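Local coordinates for protein epsin-1 (Saccharomyces cerevisiae, PDB 5LOZ) that binds membranes enriched in phosphatidylinositol 4,5- and 3,5-bisphosphate as an endocytic adaptor that also recognises ubiquitin and clathrin, at residues A[65-70]-A[80-85]. Numbering follows the deposited sequence.
Sequences TVIDYL and LWCREN
Ile-67 reaches across to Cys-82 and Trp-81, joining helices 57-73 and 76-84 inside the alpha-alpha superhelix of the ENTH domain. The backbones approach with CA of Ile-67 8.2 Å from CA of Cys-82, a separation spanned here by side chains. From CB of Ile-67, which points at the other helix, two branches leave with separate targets. CG2, anti to the backbone N, ends 3.3 Å from SG of Cys-82, an apolar contact shorter than a normal methyl-sulfur van der Waals separation, so its exact closeness is doubtful. The other branch starts with CG1 beside that N (chi1 -61°) and extends almost fully (chi2 170°), carrying CD1 to 4.0 Å from CZ3 of Trp-81. CD1 meets the indole obliquely, and the two side chains cross at about a right angle. The two contacts bury 106 Å² in total, counting both segments. Around them, Leu-50 and Leu-116 also touch Ile-67, Met-43 packs on Trp-81 and Leu-120 on Cys-82, so helices 36-50 and 106-121 both pack against the junction. Where helix 76-84 ends, Asn-85 folds back over one face of the indole: its ND2 lies 3.2 Å above the ring plane, offset toward the rim, and donates to Trp-81 O at 3.2 Å, from 37° out of the carbonyl plane.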
loop_
_atom_site.group_PDB
_atom_site.type_symbol
_atom_site.label_atom_id
_atom_site.label_comp_id
_atom_site.label_asym_id
_atom_site.label_seq_id
_atom_site.Cartn_x
_atom_site.Cartn_y
_atom_site.Cartn_z
ATOM N N THR A 65 1.789 2.190 -2.449
ATOM C CA THR A 65 2.406 1.316 -3.483
ATOM C C THR A 65 2.281 -0.163 -3.126
ATOM O O THR A 65 1.945 -0.990 -3.976
ATOM C CB THR A 65 3.910 1.644 -3.715
ATOM O OG1 THR A 65 4.025 3.023 -4.082
ATOM C CG2 THR A 65 4.507 0.799 -4.788
ATOM N N VAL A 66 2.551 -0.484 -1.868
ATOM C CA VAL A 66 2.368 -1.823 -1.380
ATOM C C VAL A 66 0.897 -2.226 -1.508
ATOM O O VAL A 66 0.599 -3.313 -2.043
ATOM C CB VAL A 66 2.862 -1.966 0.074
ATOM C CG1 VAL A 66 2.545 -3.312 0.618
ATOM C CG2 VAL A 66 4.369 -1.678 0.141
ATOM N N ILE A 67 -0.031 -1.360 -1.048
ATOM C CA ILE A 67 -1.464 -1.705 -1.143
ATOM C C ILE A 67 -1.923 -1.981 -2.596
ATOM O O ILE A 67 -2.693 -2.906 -2.867
ATOM C CB ILE A 67 -2.361 -0.692 -0.447
ATOM C CG1 ILE A 67 -2.024 -0.617 1.035
ATOM C CG2 ILE A 67 -3.861 -1.049 -0.683
ATOM C CD1 ILE A 67 -2.671 0.492 1.764
ATOM N N ASP A 68 -1.433 -1.170 -3.537
ATOM C CA ASP A 68 -1.758 -1.334 -4.948
ATOM C C ASP A 68 -1.325 -2.720 -5.432
ATOM O O ASP A 68 -2.121 -3.411 -6.113
ATOM C CB ASP A 68 -1.141 -0.213 -5.770
ATOM C CG ASP A 68 -1.156 -0.501 -7.251
ATOM O OD1 ASP A 68 -2.233 -0.319 -7.824
ATOM O OD2 ASP A 68 -0.122 -0.991 -7.803
ATOM N N TYR A 69 -0.094 -3.127 -5.110
ATOM C CA TYR A 69 0.429 -4.413 -5.526
ATOM C C TYR A 69 -0.386 -5.561 -4.893
ATOM O O TYR A 69 -0.666 -6.577 -5.531
ATOM C CB TYR A 69 1.879 -4.567 -5.151
ATOM C CG TYR A 69 2.600 -5.650 -5.917
ATOM C CD1 TYR A 69 3.136 -5.398 -7.166
ATOM C CD2 TYR A 69 2.750 -6.923 -5.395
ATOM C CE1 TYR A 69 3.812 -6.365 -7.879
ATOM C CE2 TYR A 69 3.433 -7.917 -6.108
ATOM C CZ TYR A 69 3.958 -7.625 -7.360
ATOM O OH TYR A 69 4.645 -8.538 -8.133
ATOM N N LEU A 70 -0.765 -5.374 -3.633
ATOM C CA LEU A 70 -1.459 -6.380 -2.883
ATOM C C LEU A 70 -2.847 -6.677 -3.458
ATOM O O LEU A 70 -3.272 -7.828 -3.472
ATOM C CB LEU A 70 -1.600 -5.958 -1.419
ATOM C CG LEU A 70 -0.389 -6.074 -0.502
ATOM C CD1 LEU A 70 -0.725 -5.734 0.951
ATOM C CD2 LEU A 70 0.201 -7.491 -0.607
ATOM N N LEU A 80 -10.678 -6.821 0.454
ATOM C CA LEU A 80 -11.643 -6.649 1.562
ATOM C C LEU A 80 -11.195 -5.572 2.525
ATOM O O LEU A 80 -11.980 -4.687 2.877
ATOM C CB LEU A 80 -11.859 -7.962 2.338
ATOM C CG LEU A 80 -13.013 -8.880 1.916
ATOM C CD1 LEU A 80 -13.423 -8.692 0.453
ATOM C CD2 LEU A 80 -12.672 -10.367 2.250
ATOM N N TRP A 81 -9.940 -5.667 2.957
ATOM C CA TRP A 81 -9.401 -4.722 3.901
ATOM C C TRP A 81 -9.534 -3.260 3.369
ATOM O O TRP A 81 -10.056 -2.400 4.062
ATOM C CB TRP A 81 -7.957 -5.029 4.209
ATOM C CG TRP A 81 -7.346 -4.132 5.223
ATOM C CD1 TRP A 81 -7.328 -4.321 6.583
ATOM C CD2 TRP A 81 -6.664 -2.893 4.986
ATOM N NE1 TRP A 81 -6.676 -3.281 7.196
ATOM C CE2 TRP A 81 -6.263 -2.387 6.245
ATOM C CE3 TRP A 81 -6.376 -2.145 3.836
ATOM C CZ2 TRP A 81 -5.558 -1.176 6.381
ATOM C CZ3 TRP A 81 -5.673 -0.928 3.976
ATOM C CH2 TRP A 81 -5.273 -0.473 5.231
ATOM N N CYS A 82 -9.057 -3.011 2.149
ATOM C CA CYS A 82 -9.188 -1.725 1.506
ATOM C C CYS A 82 -10.604 -1.178 1.550
ATOM O O CYS A 82 -10.792 0.010 1.808
ATOM C CB CYS A 82 -8.727 -1.776 0.045
ATOM S SG CYS A 82 -7.004 -1.824 -0.162
ATOM N N ARG A 83 -11.603 -2.015 1.235
ATOM C CA ARG A 83 -12.984 -1.533 1.227
ATOM C C ARG A 83 -13.460 -1.184 2.634
ATOM O O ARG A 83 -14.143 -0.171 2.841
ATOM C CB ARG A 83 -13.932 -2.514 0.547
ATOM C CG ARG A 83 -13.558 -2.805 -0.875
ATOM C CD ARG A 83 -14.741 -3.350 -1.662
ATOM N NE ARG A 83 -14.283 -3.835 -2.977
ATOM C CZ ARG A 83 -13.994 -3.049 -4.007
ATOM N NH1 ARG A 83 -14.155 -1.733 -3.919
ATOM N NH2 ARG A 83 -13.568 -3.583 -5.143
ATOM N N GLU A 84 -13.056 -1.970 3.619
ATOM C CA GLU A 84 -13.380 -1.641 5.001
ATOM C C GLU A 84 -12.643 -0.409 5.506
ATOM O O GLU A 84 -13.144 0.299 6.377
ATOM C CB GLU A 84 -13.089 -2.833 5.946
ATOM C CG GLU A 84 -14.208 -3.802 6.088
ATOM C CD GLU A 84 -15.476 -3.137 6.592
ATOM O OE1 GLU A 84 -15.531 -2.724 7.763
ATOM O OE2 GLU A 84 -16.418 -2.995 5.796
ATOM N N ASN A 85 -11.450 -0.142 4.979
ATOM C CA ASN A 85 -10.658 1.010 5.435
ATOM C C ASN A 85 -10.449 2.060 4.341
ATOM O O ASN A 85 -9.381 2.652 4.248
ATOM C CB ASN A 85 -9.309 0.516 5.908
ATOM C CG ASN A 85 -9.402 -0.259 7.196
ATOM O OD1 ASN A 85 -9.480 0.331 8.282
ATOM N ND2 ASN A 85 -9.411 -1.581 7.095
#